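Local coordinates for cytosolic protein (PDB 2QZI) that is of unknown function but belongs to the DUF1827 family of small cytosolic proteins, at residues Gly35-Val39 / Leu51-Arg57. Residue numbers count along the deposited sequence, not the author numbering.
Sequences GNTDV and LISNKHR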
loop_
_atom_site.group_PDB
_atom_site.type_symbol
_atom_site.label_atom_id
_atom_site.label_comp_id
_atom_site.label_asym_id
_atom_site.label_seq_id
_atom_site.Cartn_x
_atom_site.Cartn_y
_atom_site.Cartn_z
ATOM N N GLY A 35 -5.440 7.801 9.833
ATOM C CA GLY A 35 -5.310 9.099 10.527
ATOM C C GLY A 35 -4.798 10.121 9.520
ATOM O O GLY A 35 -5.429 10.317 8.492
ATOM N N ASN A 36 -3.652 10.751 9.780
ATOM C CA ASN A 36 -3.060 11.677 8.796
ATOM C C ASN A 36 -1.981 11.063 7.871
ATOM O O ASN A 36 -1.427 11.734 7.003
ATOM C CB ASN A 36 -2.609 13.008 9.419
ATOM C CG ASN A 36 -1.758 12.837 10.692
ATOM O OD1 ASN A 36 -0.966 11.912 10.834
ATOM N ND2 ASN A 36 -1.918 13.774 11.611
ATOM N N THR A 37 -1.743 9.772 8.062
ATOM C CA THR A 37 -0.960 8.951 7.172
ATOM C C THR A 37 -1.766 8.503 5.947
ATOM O O THR A 37 -2.959 8.086 6.052
ATOM C CB THR A 37 -0.373 7.737 7.963
ATOM O OG1 THR A 37 0.568 8.213 8.929
ATOM C CG2 THR A 37 0.371 6.792 7.074
ATOM N N ASP A 38 -1.120 8.580 4.775
ATOM C CA ASP A 38 -1.785 8.193 3.529
ATOM C C ASP A 38 -1.197 6.915 2.958
ATOM O O ASP A 38 -0.007 6.732 2.974
ATOM C CB ASP A 38 -1.599 9.223 2.430
ATOM C CG ASP A 38 -1.942 10.586 2.837
ATOM O OD1 ASP A 38 -3.110 10.818 3.206
ATOM O OD2 ASP A 38 -0.988 11.429 2.816
ATOM N N VAL A 39 -2.065 6.074 2.401
ATOM C CA VAL A 39 -1.674 4.778 1.905
ATOM C C VAL A 39 -2.242 4.698 0.504
ATOM O O VAL A 39 -3.364 5.170 0.244
ATOM C CB VAL A 39 -2.187 3.616 2.829
ATOM C CG1 VAL A 39 -1.694 2.274 2.378
ATOM C CG2 VAL A 39 -1.734 3.833 4.285
ATOM N N LEU A 51 2.373 2.008 -0.665
ATOM C CA LEU A 51 3.088 3.302 -0.458
ATOM C C LEU A 51 2.478 4.059 0.720
ATOM O O LEU A 51 1.302 4.416 0.696
ATOM C CB LEU A 51 3.007 4.199 -1.721
ATOM C CG LEU A 51 3.703 3.442 -2.845
ATOM C CD1 LEU A 51 2.700 2.758 -3.835
ATOM C CD2 LEU A 51 4.704 4.359 -3.521
ATOM N N ILE A 52 3.290 4.271 1.742
ATOM C CA ILE A 52 2.834 4.782 3.038
ATOM C C ILE A 52 3.669 6.028 3.324
ATOM O O ILE A 52 4.907 5.996 3.286
ATOM C CB ILE A 52 3.041 3.776 4.178
ATOM C CG1 ILE A 52 2.290 2.464 3.856
ATOM C CG2 ILE A 52 2.671 4.386 5.578
ATOM C CD1 ILE A 52 2.838 1.285 4.683
ATOM N N SER A 53 2.971 7.140 3.512
ATOM C CA SER A 53 3.620 8.422 3.631
ATOM C C SER A 53 2.811 9.345 4.549
ATOM O O SER A 53 1.643 9.118 4.798
ATOM C CB SER A 53 3.697 9.054 2.244
ATOM O OG SER A 53 2.385 9.135 1.711
ATOM N N ASN A 54 3.469 10.375 5.055
ATOM C CA ASN A 54 2.836 11.300 5.969
ATOM C C ASN A 54 3.398 12.705 5.830
ATOM O O ASN A 54 4.458 12.968 6.316
ATOM C CB ASN A 54 3.045 10.814 7.398
ATOM C CG ASN A 54 2.134 11.542 8.402
ATOM O OD1 ASN A 54 1.909 12.741 8.306
ATOM N ND2 ASN A 54 1.587 10.798 9.330
ATOM N N LYS A 55 2.678 13.617 5.195
ATOM C CA LYS A 55 3.178 14.961 4.885
ATOM C C LYS A 55 3.857 15.690 6.069
ATOM O O LYS A 55 4.887 16.366 5.888
ATOM C CB LYS A 55 2.038 15.794 4.247
ATOM C CG LYS A 55 1.388 15.075 3.012
ATOM C CD LYS A 55 0.337 15.902 2.273
ATOM C CE LYS A 55 -1.038 15.917 3.017
ATOM N NZ LYS A 55 -1.959 14.778 2.564
ATOM N N HIS A 56 3.333 15.492 7.279
ATOM C CA HIS A 56 3.747 16.254 8.475
ATOM C C HIS A 56 4.932 15.659 9.256
ATOM O O HIS A 56 5.769 16.395 9.799
ATOM C CB HIS A 56 2.556 16.409 9.430
ATOM C CG HIS A 56 1.225 16.496 8.735
ATOM N ND1 HIS A 56 0.514 15.376 8.339
ATOM C CD2 HIS A 56 0.477 17.569 8.367
ATOM C CE1 HIS A 56 -0.616 15.759 7.756
ATOM N NE2 HIS A 56 -0.669 17.085 7.772
ATOM N N ARG A 57 5.009 14.330 9.317
ATOM C CA ARG A 57 5.904 13.667 10.260
ATOM C C ARG A 57 6.421 12.395 9.663
ATOM O O ARG A 57 5.923 11.939 8.635
ATOM C CB ARG A 57 5.180 13.353 11.581
ATOM C CG ARG A 57 3.849 12.575 11.443
ATOM C CD ARG A 57 3.260 12.157 12.809
ATOM N NE ARG A 57 1.942 11.516 12.679
ATOM C CZ ARG A 57 1.739 10.269 12.238
ATOM N NH1 ARG A 57 2.781 9.479 11.862
ATOM N NH2 ARG A 57 0.487 9.808 12.144
HETATM O O HOH W 1 -2.343 10.102 12.633
HETATM O O HOH W 2 1.496 11.766 1.907
#
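Asn54 takes the t rotamer at chi1, which sends its amide back to the start of strand 37-44. Asn54 ND2 donates to Asn36 OD1 at 3.2 Å and, weakly, to Thr37 OG1 at 2.8 Å. Asn54 OD1 accepts from His56 N (3.3 Å), forming an Asx turn, and from His56 ND1 (3.0 Å). Arg57 leaves its backbone with chi1 p and then runs straight through t chi2 and chi3, so Arg57 NH2 reaches Asn36 OD1 in a weak 2.9 Å bond. Glu63 forms a salt bridge with Arg57 NH1 and a hydrogen bond with Thr37 OG1. Asp38 and Ser53 form the hydrogen-bonded pair: Asp38 N to Ser53 O is 2.8 Å, Ser53 N to Asp38 O 3.1 Å. Water 2 links Asp38 OD2 and Ser53 OG on their face, where Lys55 NZ makes a weak salt bridge to Asp38 OD2 (3.5 Å). Val39 and Ile52 point to the other face and pack on helix 61-74. This is the open end of an antiparallel beta hairpin, strands 37-44 and 47-53, central in a six-stranded sheet.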